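Local coordinates for protein cryptochrome DASH, chloroplastic/mitochondrial (Arabidopsis thaliana, PDB 2J4D) that repairs cyclobutane pyrimidine dimers in single-stranded DNA, carrying FAD and a folate light antenna, and may also act as a photoreceptor, at residues F97-N108 with M246-A254; K111-R119 with L215-W226. One frame throughout, in Å; residues are numbered along the deposited sequence.

Contact 1. Residues F97-N108 with M246-A254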
loop_
_atom_site.group_PDB
_atom_site.type_symbol
_atom_site.label_atom_id
_atom_site.label_comp_id
_atom_site.label_asym_id
_atom_site.label_seq_id
_atom_site.Cartn_x
_atom_site.Cartn_y
_atom_site.Cartn_z
ATOM N N PHE A 97 -10.133 -0.773 6.629
ATOM C CA PHE A 97 -9.283 -1.845 6.112
ATOM C C PHE A 97 -8.216 -2.185 7.168
ATOM O O PHE A 97 -7.923 -3.359 7.411
ATOM C CB PHE A 97 -8.634 -1.393 4.798
ATOM C CG PHE A 97 -7.878 -2.480 4.076
ATOM C CD1 PHE A 97 -8.535 -3.340 3.185
ATOM C CD2 PHE A 97 -6.505 -2.617 4.248
ATOM C CE1 PHE A 97 -7.832 -4.315 2.472
ATOM C CE2 PHE A 97 -5.779 -3.596 3.539
ATOM C CZ PHE A 97 -6.443 -4.444 2.648
ATOM N N LEU A 98 -7.642 -1.162 7.805
ATOM C CA LEU A 98 -6.640 -1.402 8.848
ATOM C C LEU A 98 -7.209 -2.257 9.982
ATOM O O LEU A 98 -6.556 -3.195 10.438
ATOM C CB LEU A 98 -6.119 -0.077 9.438
ATOM C CG LEU A 98 -5.357 -0.181 10.776
ATOM C CD1 LEU A 98 -4.116 -1.049 10.609
ATOM C CD2 LEU A 98 -4.941 1.212 11.255
ATOM N N MET A 99 -8.419 -1.945 10.446
ATOM C CA MET A 99 -9.001 -2.727 11.538
ATOM C C MET A 99 -9.133 -4.197 11.141
ATOM O O MET A 99 -8.825 -5.085 11.937
ATOM C CB MET A 99 -10.371 -2.169 11.964
ATOM C CG MET A 99 -10.331 -0.722 12.475
ATOM S SD MET A 99 -9.017 -0.416 13.709
ATOM C CE MET A 99 -8.371 1.126 13.160
ATOM N N GLU A 100 -9.595 -4.459 9.923
ATOM C CA GLU A 100 -9.715 -5.842 9.472
ATOM C C GLU A 100 -8.333 -6.501 9.463
ATOM O O GLU A 100 -8.204 -7.672 9.818
ATOM C CB GLU A 100 -10.364 -5.907 8.081
ATOM C CG GLU A 100 -11.797 -5.377 8.088
ATOM C CD GLU A 100 -12.504 -5.489 6.749
ATOM O OE1 GLU A 100 -11.935 -5.070 5.721
ATOM O OE2 GLU A 100 -13.649 -5.987 6.730
ATOM N N CYS A 101 -7.300 -5.747 9.072
ATOM C CA CYS A 101 -5.931 -6.281 9.054
ATOM C C CYS A 101 -5.486 -6.692 10.455
ATOM O O CYS A 101 -4.854 -7.733 10.636
ATOM C CB CYS A 101 -4.935 -5.241 8.528
ATOM S SG CYS A 101 -5.061 -4.874 6.760
ATOM N N LEU A 102 -5.801 -5.858 11.442
ATOM C CA LEU A 102 -5.416 -6.143 12.822
ATOM C C LEU A 102 -6.155 -7.358 13.369
ATOM O O LEU A 102 -5.554 -8.196 14.030
ATOM C CB LEU A 102 -5.674 -4.922 13.709
ATOM C CG LEU A 102 -4.844 -3.682 13.339
ATOM C CD1 LEU A 102 -5.240 -2.527 14.254
ATOM C CD2 LEU A 102 -3.340 -3.978 13.471
ATOM N N VAL A 103 -7.453 -7.450 13.098
ATOM C CA VAL A 103 -8.233 -8.597 13.562
ATOM C C VAL A 103 -7.609 -9.877 13.013
ATOM O O VAL A 103 -7.397 -10.845 13.749
ATOM C CB VAL A 103 -9.706 -8.521 13.077
ATOM C CG1 VAL A 103 -10.421 -9.854 13.332
ATOM C CG2 VAL A 103 -10.432 -7.399 13.801
ATOM N N ASP A 104 -7.298 -9.869 11.719
ATOM C CA ASP A 104 -6.724 -11.039 11.062
ATOM C C ASP A 104 -5.322 -11.391 11.567
ATOM O O ASP A 104 -4.987 -12.574 11.711
ATOM C CB ASP A 104 -6.700 -10.813 9.544
ATOM C CG ASP A 104 -6.283 -12.053 8.769
ATOM O OD1 ASP A 104 -7.013 -13.067 8.822
ATOM O OD2 ASP A 104 -5.225 -12.010 8.102
ATOM N N LEU A 105 -4.500 -10.377 11.831
ATOM C CA LEU A 105 -3.149 -10.629 12.329
ATOM C C LEU A 105 -3.222 -11.312 13.695
ATOM O O LEU A 105 -2.513 -12.283 13.949
ATOM C CB LEU A 105 -2.353 -9.318 12.444
ATOM C CG LEU A 105 -0.946 -9.430 13.056
ATOM C CD1 LEU A 105 -0.089 -10.433 12.273
ATOM C CD2 LEU A 105 -0.282 -8.049 13.038
ATOM N N ARG A 106 -4.067 -10.801 14.580
ATOM C CA ARG A 106 -4.205 -11.427 15.892
ATOM C C ARG A 106 -4.616 -12.890 15.700
ATOM O O ARG A 106 -4.065 -13.786 16.324
ATOM C CB ARG A 106 -5.254 -10.689 16.730
ATOM C CG ARG A 106 -5.756 -11.475 17.945
ATOM C CD ARG A 106 -6.637 -10.609 18.837
ATOM N NE ARG A 106 -5.832 -9.738 19.691
ATOM C CZ ARG A 106 -6.304 -8.703 20.382
ATOM N NH1 ARG A 106 -7.594 -8.384 20.328
ATOM N NH2 ARG A 106 -5.483 -7.995 21.148
ATOM N N LYS A 107 -5.586 -13.125 14.827
ATOM C CA LYS A 107 -6.052 -14.481 14.572
ATOM C C LYS A 107 -4.927 -15.392 14.084
ATOM O O LYS A 107 -4.762 -16.509 14.577
ATOM C CB LYS A 107 -7.184 -14.447 13.545
ATOM C CG LYS A 107 -7.607 -15.805 13.017
ATOM C CD LYS A 107 -8.792 -15.658 12.073
ATOM C CE LYS A 107 -8.661 -16.567 10.855
ATOM N NZ LYS A 107 -9.835 -16.436 9.941
ATOM N N ASN A 108 -4.147 -14.922 13.117
ATOM C CA ASN A 108 -3.063 -15.737 12.581
ATOM C C ASN A 108 -1.914 -15.930 13.566
ATOM O O ASN A 108 -1.239 -16.963 13.544
ATOM C CB ASN A 108 -2.557 -15.144 11.265
ATOM C CG ASN A 108 -3.570 -15.294 10.150
ATOM O OD1 ASN A 108 -4.210 -16.341 10.036
ATOM N ND2 ASN A 108 -3.722 -14.265 9.321
ATOM N N MET A 246 -15.712 -2.185 -5.928
ATOM C CA MET A 246 -14.865 -3.089 -5.168
ATOM C C MET A 246 -14.754 -2.809 -3.679
ATOM O O MET A 246 -14.421 -1.705 -3.256
ATOM C CB MET A 246 -13.467 -3.120 -5.783
ATOM C CG MET A 246 -13.448 -3.667 -7.194
ATOM S SD MET A 246 -11.793 -3.767 -7.885
ATOM C CE MET A 246 -11.593 -2.103 -8.558
ATOM N N ARG A 247 -15.029 -3.846 -2.898
ATOM C CA ARG A 247 -14.958 -3.790 -1.449
ATOM C C ARG A 247 -13.756 -4.673 -1.072
ATOM O O ARG A 247 -13.868 -5.893 -1.019
ATOM C CB ARG A 247 -16.266 -4.348 -0.867
ATOM C CG ARG A 247 -16.478 -4.173 0.630
ATOM C CD ARG A 247 -15.585 -5.080 1.431
ATOM N NE ARG A 247 -16.158 -5.403 2.738
ATOM C CZ ARG A 247 -15.451 -5.484 3.861
ATOM N NH1 ARG A 247 -14.138 -5.256 3.846
ATOM N NH2 ARG A 247 -16.053 -5.806 5.001
ATOM N N PHE A 248 -12.599 -4.051 -0.855
ATOM C CA PHE A 248 -11.392 -4.789 -0.471
ATOM C C PHE A 248 -11.523 -5.265 0.967
ATOM O O PHE A 248 -12.024 -4.536 1.818
ATOM C CB PHE A 248 -10.159 -3.890 -0.602
ATOM C CG PHE A 248 -9.700 -3.692 -2.020
ATOM C CD1 PHE A 248 -8.687 -4.482 -2.552
ATOM C CD2 PHE A 248 -10.279 -2.715 -2.815
ATOM C CE1 PHE A 248 -8.248 -4.299 -3.863
ATOM C CE2 PHE A 248 -9.850 -2.522 -4.130
ATOM C CZ PHE A 248 -8.834 -3.316 -4.652
ATOM N N VAL A 249 -11.044 -6.477 1.232
ATOM C CA VAL A 249 -11.123 -7.096 2.554
ATOM C C VAL A 249 -9.745 -7.109 3.218
ATOM O O VAL A 249 -8.827 -7.742 2.719
ATOM C CB VAL A 249 -11.644 -8.544 2.407
ATOM C CG1 VAL A 249 -11.806 -9.210 3.774
ATOM C CG2 VAL A 249 -12.969 -8.523 1.652
ATOM N N GLY A 250 -9.612 -6.420 4.347
ATOM C CA GLY A 250 -8.327 -6.355 5.020
ATOM C C GLY A 250 -7.792 -7.662 5.568
ATOM O O GLY A 250 -8.544 -8.609 5.819
ATOM N N GLY A 251 -6.473 -7.720 5.729
ATOM C CA GLY A 251 -5.842 -8.895 6.301
ATOM C C GLY A 251 -5.006 -9.792 5.410
ATOM O O GLY A 251 -5.229 -9.904 4.207
ATOM N N GLU A 252 -4.029 -10.440 6.034
ATOM C CA GLU A 252 -3.155 -11.380 5.348
ATOM C C GLU A 252 -3.963 -12.536 4.742
ATOM O O GLU A 252 -3.705 -12.952 3.613
ATOM C CB GLU A 252 -2.119 -11.929 6.331
ATOM C CG GLU A 252 -1.352 -13.157 5.840
ATOM C CD GLU A 252 -0.179 -13.519 6.754
ATOM O OE1 GLU A 252 -0.280 -13.311 7.983
ATOM O OE2 GLU A 252 0.843 -14.022 6.246
ATOM N N SER A 253 -4.936 -13.059 5.484
ATOM C CA SER A 253 -5.742 -14.165 4.967
ATOM C C SER A 253 -6.403 -13.786 3.649
ATOM O O SER A 253 -6.315 -14.522 2.668
ATOM C CB SER A 253 -6.811 -14.569 5.979
ATOM O OG SER A 253 -6.204 -15.016 7.176
ATOM N N ALA A 254 -7.060 -12.630 3.629
ATOM C CA ALA A 254 -7.721 -12.167 2.422
ATOM C C ALA A 254 -6.687 -11.860 1.346
ATOM O O ALA A 254 -6.917 -12.100 0.158
ATOM C CB ALA A 254 -8.564 -10.920 2.727
HETATM O O HOH W 1 -3.064 -9.284 8.679
HETATM O O HOH W 2 -2.002 -12.106 9.629
#
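Phe97 lays one ring face under Gly250, whose CA sits 3.5 Å from the ring centroid in a CH-pi contact; CG anti to the backbone N (chi1 -172°) brings the ring atom CE1 close to this glycine. A CB on Gly250 would run into Phe97 O and Glu100 CB, which is why glycine suits this place. One turn on, the Glu100 carboxylate lies nearly coplanar with the Arg247 guanidinium in an end-on salt bridge: OE1 meets NH1 at 2.9 Å and OE2 meets NH2 at 3.0 Å. Glu100 OE1 also takes the Gly250 N-H from above the carboxylate plane, at 3.0 Å and almost straight. With an alanine in its place the Arg247 guanidinium would probably lose its counter-charge and Gly250 N its acceptor. The helix belongs to the Rossmann-like alpha/beta domain of photolyases, and here it packs on the chain leading into helix 252-265. Asp104 holds the first turn of that helix through Ser253: OD2 accepts from Ser253 N at 2.8 Å, while OD1 receives the Ser253 hydroxyl at 2.7 Å on its syn lone pair. Asn108, whose OD1 is held by Lys111, gives ND2 weakly to Ser253 OG and more firmly to a water that also donates to Glu252 OE1, itself bound by Val52 N.

Contact 2. Residues K111-R119 with L215-W226; sequences KRGLNLLIR and LSLGPTPSVDDW
Asn115 stacks flat on Trp226 where the chain leaves helix 92-111 and enters strand 117-120, an outermost strand of the five-stranded parallel sheet in the photolyase alpha/beta domain. From its backbone, CB settles over the six-membered ring, 3.6 Å from the centroid in a CH-pi contact. CG follows above Trp226 CD2 and CE3, and ND2 ends over the pyrrole side, 3.4 Å from Trp226 CG, with amide and ring planes 13° apart. OD1 accepts weakly from Arg106 NE. A short, flat amide thus suits the place: it lies against the indole face while its oxygen meets the arginine. Val223 lies over the opposite face of the indole.

Nearer the helix end, Gly113, with positive phi, closes a Schellman motif, and Arg112 O accepts the Leu217 N-H at 2.8 Å. Leu114 fills the space beside this turn, CD1 against Leu217 CB and CD2 against the Thr220 methyl, CG2. On the strand, Ile118 N donates to Trp226 O at 2.8 Å, a single backbone bond that ties the loop to this edge strand. Arg119, bent at chi2 (-75°), puts Asp225 O in its guanidinium plane, where NH2 donates to it from 2.7 Å, nearly along the C=O axis.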
loop_
_atom_site.group_PDB
_atom_site.type_symbol
_atom_site.label_atom_id
_atom_site.label_comp_id
_atom_site.label_asym_id
_atom_site.label_seq_id
_atom_site.Cartn_x
_atom_site.Cartn_y
_atom_site.Cartn_z
ATOM N N LYS A 111 -2.917 -18.667 15.931
ATOM C CA LYS A 111 -2.795 -20.004 15.368
ATOM C C LYS A 111 -1.392 -20.573 15.542
ATOM O O LYS A 111 -1.206 -21.793 15.543
ATOM C CB LYS A 111 -3.193 -19.998 13.893
ATOM C CG LYS A 111 -4.614 -19.503 13.690
ATOM C CD LYS A 111 -5.138 -19.757 12.292
ATOM C CE LYS A 111 -4.268 -19.111 11.238
ATOM N NZ LYS A 111 -5.006 -19.016 9.949
ATOM N N ARG A 112 -0.407 -19.694 15.696
ATOM C CA ARG A 112 0.971 -20.129 15.880
ATOM C C ARG A 112 1.406 -20.060 17.348
ATOM O O ARG A 112 2.599 -20.116 17.653
ATOM C CB ARG A 112 1.914 -19.286 15.019
ATOM C CG ARG A 112 1.447 -19.147 13.579
ATOM C CD ARG A 112 2.490 -19.582 12.571
ATOM N NE ARG A 112 2.005 -19.369 11.208
ATOM C CZ ARG A 112 2.688 -19.652 10.100
ATOM N NH1 ARG A 112 3.909 -20.170 10.175
ATOM N NH2 ARG A 112 2.145 -19.411 8.910
ATOM N N GLY A 113 0.441 -19.930 18.256
ATOM C CA GLY A 113 0.771 -19.882 19.674
ATOM C C GLY A 113 1.104 -18.525 20.272
ATOM O O GLY A 113 1.592 -18.441 21.400
ATOM N N LEU A 114 0.852 -17.452 19.533
ATOM C CA LEU A 114 1.137 -16.113 20.052
ATOM C C LEU A 114 -0.166 -15.341 20.145
ATOM O O LEU A 114 -1.245 -15.922 20.178
ATOM C CB LEU A 114 2.101 -15.368 19.113
ATOM C CG LEU A 114 3.517 -15.925 18.947
ATOM C CD1 LEU A 114 4.222 -15.214 17.799
ATOM C CD2 LEU A 114 4.298 -15.747 20.247
ATOM N N ASN A 115 -0.055 -14.023 20.197
ATOM C CA ASN A 115 -1.222 -13.157 20.229
ATOM C C ASN A 115 -0.691 -11.778 19.879
ATOM O O ASN A 115 0.515 -11.598 19.734
ATOM C CB ASN A 115 -1.860 -13.115 21.617
ATOM C CG ASN A 115 -3.297 -12.605 21.582
ATOM O OD1 ASN A 115 -3.702 -11.896 20.659
ATOM N ND2 ASN A 115 -4.073 -12.960 22.600
ATOM N N LEU A 116 -1.585 -10.810 19.745
ATOM C CA LEU A 116 -1.173 -9.451 19.421
ATOM C C LEU A 116 -1.663 -8.497 20.494
ATOM O O LEU A 116 -2.860 -8.389 20.740
ATOM C CB LEU A 116 -1.749 -9.031 18.064
ATOM C CG LEU A 116 -1.440 -7.612 17.569
ATOM C CD1 LEU A 116 0.050 -7.471 17.252
ATOM C CD2 LEU A 116 -2.271 -7.342 16.322
ATOM N N LEU A 117 -0.729 -7.822 21.146
ATOM C CA LEU A 117 -1.081 -6.852 22.162
ATOM C C LEU A 117 -1.419 -5.567 21.412
ATOM O O LEU A 117 -0.598 -5.051 20.648
ATOM C CB LEU A 117 0.100 -6.612 23.106
ATOM C CG LEU A 117 -0.133 -5.516 24.154
ATOM C CD1 LEU A 117 -1.193 -5.975 25.138
ATOM C CD2 LEU A 117 1.164 -5.212 24.884
ATOM N N ILE A 118 -2.626 -5.054 21.610
ATOM C CA ILE A 118 -3.018 -3.831 20.932
ATOM C C ILE A 118 -3.189 -2.702 21.943
ATOM O O ILE A 118 -3.919 -2.846 22.924
ATOM C CB ILE A 118 -4.340 -4.025 20.152
ATOM C CG1 ILE A 118 -4.161 -5.125 19.093
ATOM C CG2 ILE A 118 -4.749 -2.717 19.482
ATOM C CD1 ILE A 118 -5.391 -5.349 18.230
ATOM N N ARG A 119 -2.502 -1.589 21.707
ATOM C CA ARG A 119 -2.583 -0.430 22.586
ATOM C C ARG A 119 -2.757 0.816 21.740
ATOM O O ARG A 119 -2.253 0.886 20.615
ATOM C CB ARG A 119 -1.302 -0.290 23.410
ATOM C CG ARG A 119 -1.116 -1.346 24.487
ATOM C CD ARG A 119 -2.031 -1.085 25.671
ATOM N NE ARG A 119 -1.872 -2.088 26.720
ATOM C CZ ARG A 119 -2.466 -3.280 26.722
ATOM N NH1 ARG A 119 -3.270 -3.634 25.725
ATOM N NH2 ARG A 119 -2.264 -4.114 27.731
ATOM N N LEU A 215 5.640 -23.192 12.452
ATOM C CA LEU A 215 4.228 -23.267 12.804
ATOM C C LEU A 215 3.993 -22.962 14.278
ATOM O O LEU A 215 2.893 -22.594 14.674
ATOM C CB LEU A 215 3.674 -24.652 12.462
ATOM C CG LEU A 215 3.567 -24.939 10.962
ATOM C CD1 LEU A 215 3.050 -26.356 10.733
ATOM C CD2 LEU A 215 2.636 -23.919 10.322
ATOM N N SER A 216 5.035 -23.112 15.085
ATOM C CA SER A 216 4.948 -22.848 16.521
ATOM C C SER A 216 5.894 -21.701 16.848
ATOM O O SER A 216 7.108 -21.829 16.679
ATOM C CB SER A 216 5.353 -24.097 17.311
ATOM O OG SER A 216 5.543 -23.797 18.682
ATOM N N LEU A 217 5.338 -20.587 17.316
ATOM C CA LEU A 217 6.137 -19.405 17.632
ATOM C C LEU A 217 6.070 -18.963 19.089
ATOM O O LEU A 217 6.816 -18.071 19.504
ATOM C CB LEU A 217 5.690 -18.238 16.751
ATOM C CG LEU A 217 5.881 -18.373 15.239
ATOM C CD1 LEU A 217 5.156 -17.230 14.533
ATOM C CD2 LEU A 217 7.362 -18.357 14.907
ATOM N N GLY A 218 5.160 -19.564 19.854
ATOM C CA GLY A 218 5.008 -19.205 21.253
ATOM C C GLY A 218 6.189 -19.603 22.122
ATOM O O GLY A 218 7.153 -20.200 21.639
ATOM N N PRO A 219 6.129 -19.315 23.426
ATOM C CA PRO A 219 5.024 -18.646 24.113
ATOM C C PRO A 219 5.234 -17.137 24.195
ATOM O O PRO A 219 6.277 -16.620 23.795
ATOM C CB PRO A 219 5.072 -19.280 25.495
ATOM C CG PRO A 219 6.556 -19.313 25.740
ATOM C CD PRO A 219 7.138 -19.774 24.401
ATOM N N THR A 220 4.232 -16.449 24.727
ATOM C CA THR A 220 4.298 -15.008 24.926
ATOM C C THR A 220 4.426 -14.834 26.433
ATOM O O THR A 220 4.304 -15.801 27.186
ATOM C CB THR A 220 2.995 -14.318 24.525
ATOM O OG1 THR A 220 1.954 -14.746 25.416
ATOM C CG2 THR A 220 2.611 -14.668 23.091
ATOM N N PRO A 221 4.690 -13.603 26.898
ATOM C CA PRO A 221 4.794 -13.434 28.349
ATOM C C PRO A 221 3.363 -13.520 28.861
ATOM O O PRO A 221 2.420 -13.533 28.066
ATOM C CB PRO A 221 5.356 -12.020 28.502
ATOM C CG PRO A 221 6.094 -11.795 27.213
ATOM C CD PRO A 221 5.161 -12.400 26.192
ATOM N N SER A 222 3.192 -13.589 30.175
ATOM C CA SER A 222 1.853 -13.636 30.732
ATOM C C SER A 222 1.300 -12.215 30.636
ATOM O O SER A 222 1.872 -11.277 31.189
ATOM C CB SER A 222 1.890 -14.088 32.192
ATOM O OG SER A 222 0.575 -14.156 32.716
ATOM N N VAL A 223 0.194 -12.058 29.925
ATOM C CA VAL A 223 -0.414 -10.751 29.741
ATOM C C VAL A 223 -1.841 -10.762 30.251
ATOM O O VAL A 223 -2.626 -11.632 29.891
ATOM C CB VAL A 223 -0.405 -10.356 28.248
ATOM C CG1 VAL A 223 -1.262 -9.117 28.019
ATOM C CG2 VAL A 223 1.027 -10.109 27.797
ATOM N N ASP A 224 -2.175 -9.784 31.082
ATOM C CA ASP A 224 -3.514 -9.702 31.648
ATOM C C ASP A 224 -4.555 -9.148 30.679
ATOM O O ASP A 224 -5.708 -9.582 30.690
ATOM C CB ASP A 224 -3.490 -8.862 32.932
ATOM C CG ASP A 224 -2.523 -9.417 33.974
ATOM O OD1 ASP A 224 -2.505 -10.652 34.180
ATOM O OD2 ASP A 224 -1.787 -8.620 34.593
ATOM N N ASP A 225 -4.161 -8.195 29.841
ATOM C CA ASP A 225 -5.095 -7.617 28.879
ATOM C C ASP A 225 -4.423 -7.397 27.534
ATOM O O ASP A 225 -3.583 -6.502 27.390
ATOM C CB ASP A 225 -5.645 -6.293 29.415
ATOM C CG ASP A 225 -6.642 -5.643 28.471
ATOM O OD1 ASP A 225 -7.165 -6.325 27.563
ATOM O OD2 ASP A 225 -6.912 -4.437 28.647
ATOM N N TRP A 226 -4.797 -8.217 26.553
ATOM C CA TRP A 226 -4.221 -8.123 25.216
ATOM C C TRP A 226 -4.746 -6.945 24.410
ATOM O O TRP A 226 -4.195 -6.619 23.359
ATOM C CB TRP A 226 -4.429 -9.436 24.450
ATOM C CG TRP A 226 -3.539 -10.525 24.970
ATOM C CD1 TRP A 226 -3.820 -11.415 25.971
ATOM C CD2 TRP A 226 -2.182 -10.765 24.592
ATOM N NE1 TRP A 226 -2.718 -12.187 26.243
ATOM C CE2 TRP A 226 -1.697 -11.810 25.410
ATOM C CE3 TRP A 226 -1.322 -10.193 23.644
ATOM C CZ2 TRP A 226 -0.390 -12.297 25.307
ATOM C CZ3 TRP A 226 -0.023 -10.676 23.542
ATOM C CH2 TRP A 226 0.430 -11.717 24.369
HETATM O O HOH W 3 0.223 -22.716 12.931
#

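Helix 92-111 joins the two contacts: contact 1 uses its middle, and contact 2 begins near its C-terminal end and continues into strand 117-120. Their centres are 18 Å apart, and residues 215-226 lie within the chain loop that contact 1 closes. Arg106 bridges them from the helix, with NH2 2.7 Å from Leu116 O, a probable hydrogen bond, and NE 3.2 Å from Asn115 OD1, a weak one. Contact 1 is the one near the flavin: the Phe248 side chain comes within about 7 Å of the bound FAD and about 4 Å of the side chain of Lys287, an FAD-binding residue by similarity. Contact 2 lies away from the annotated sites, its centre about 26 Å from that of the chain.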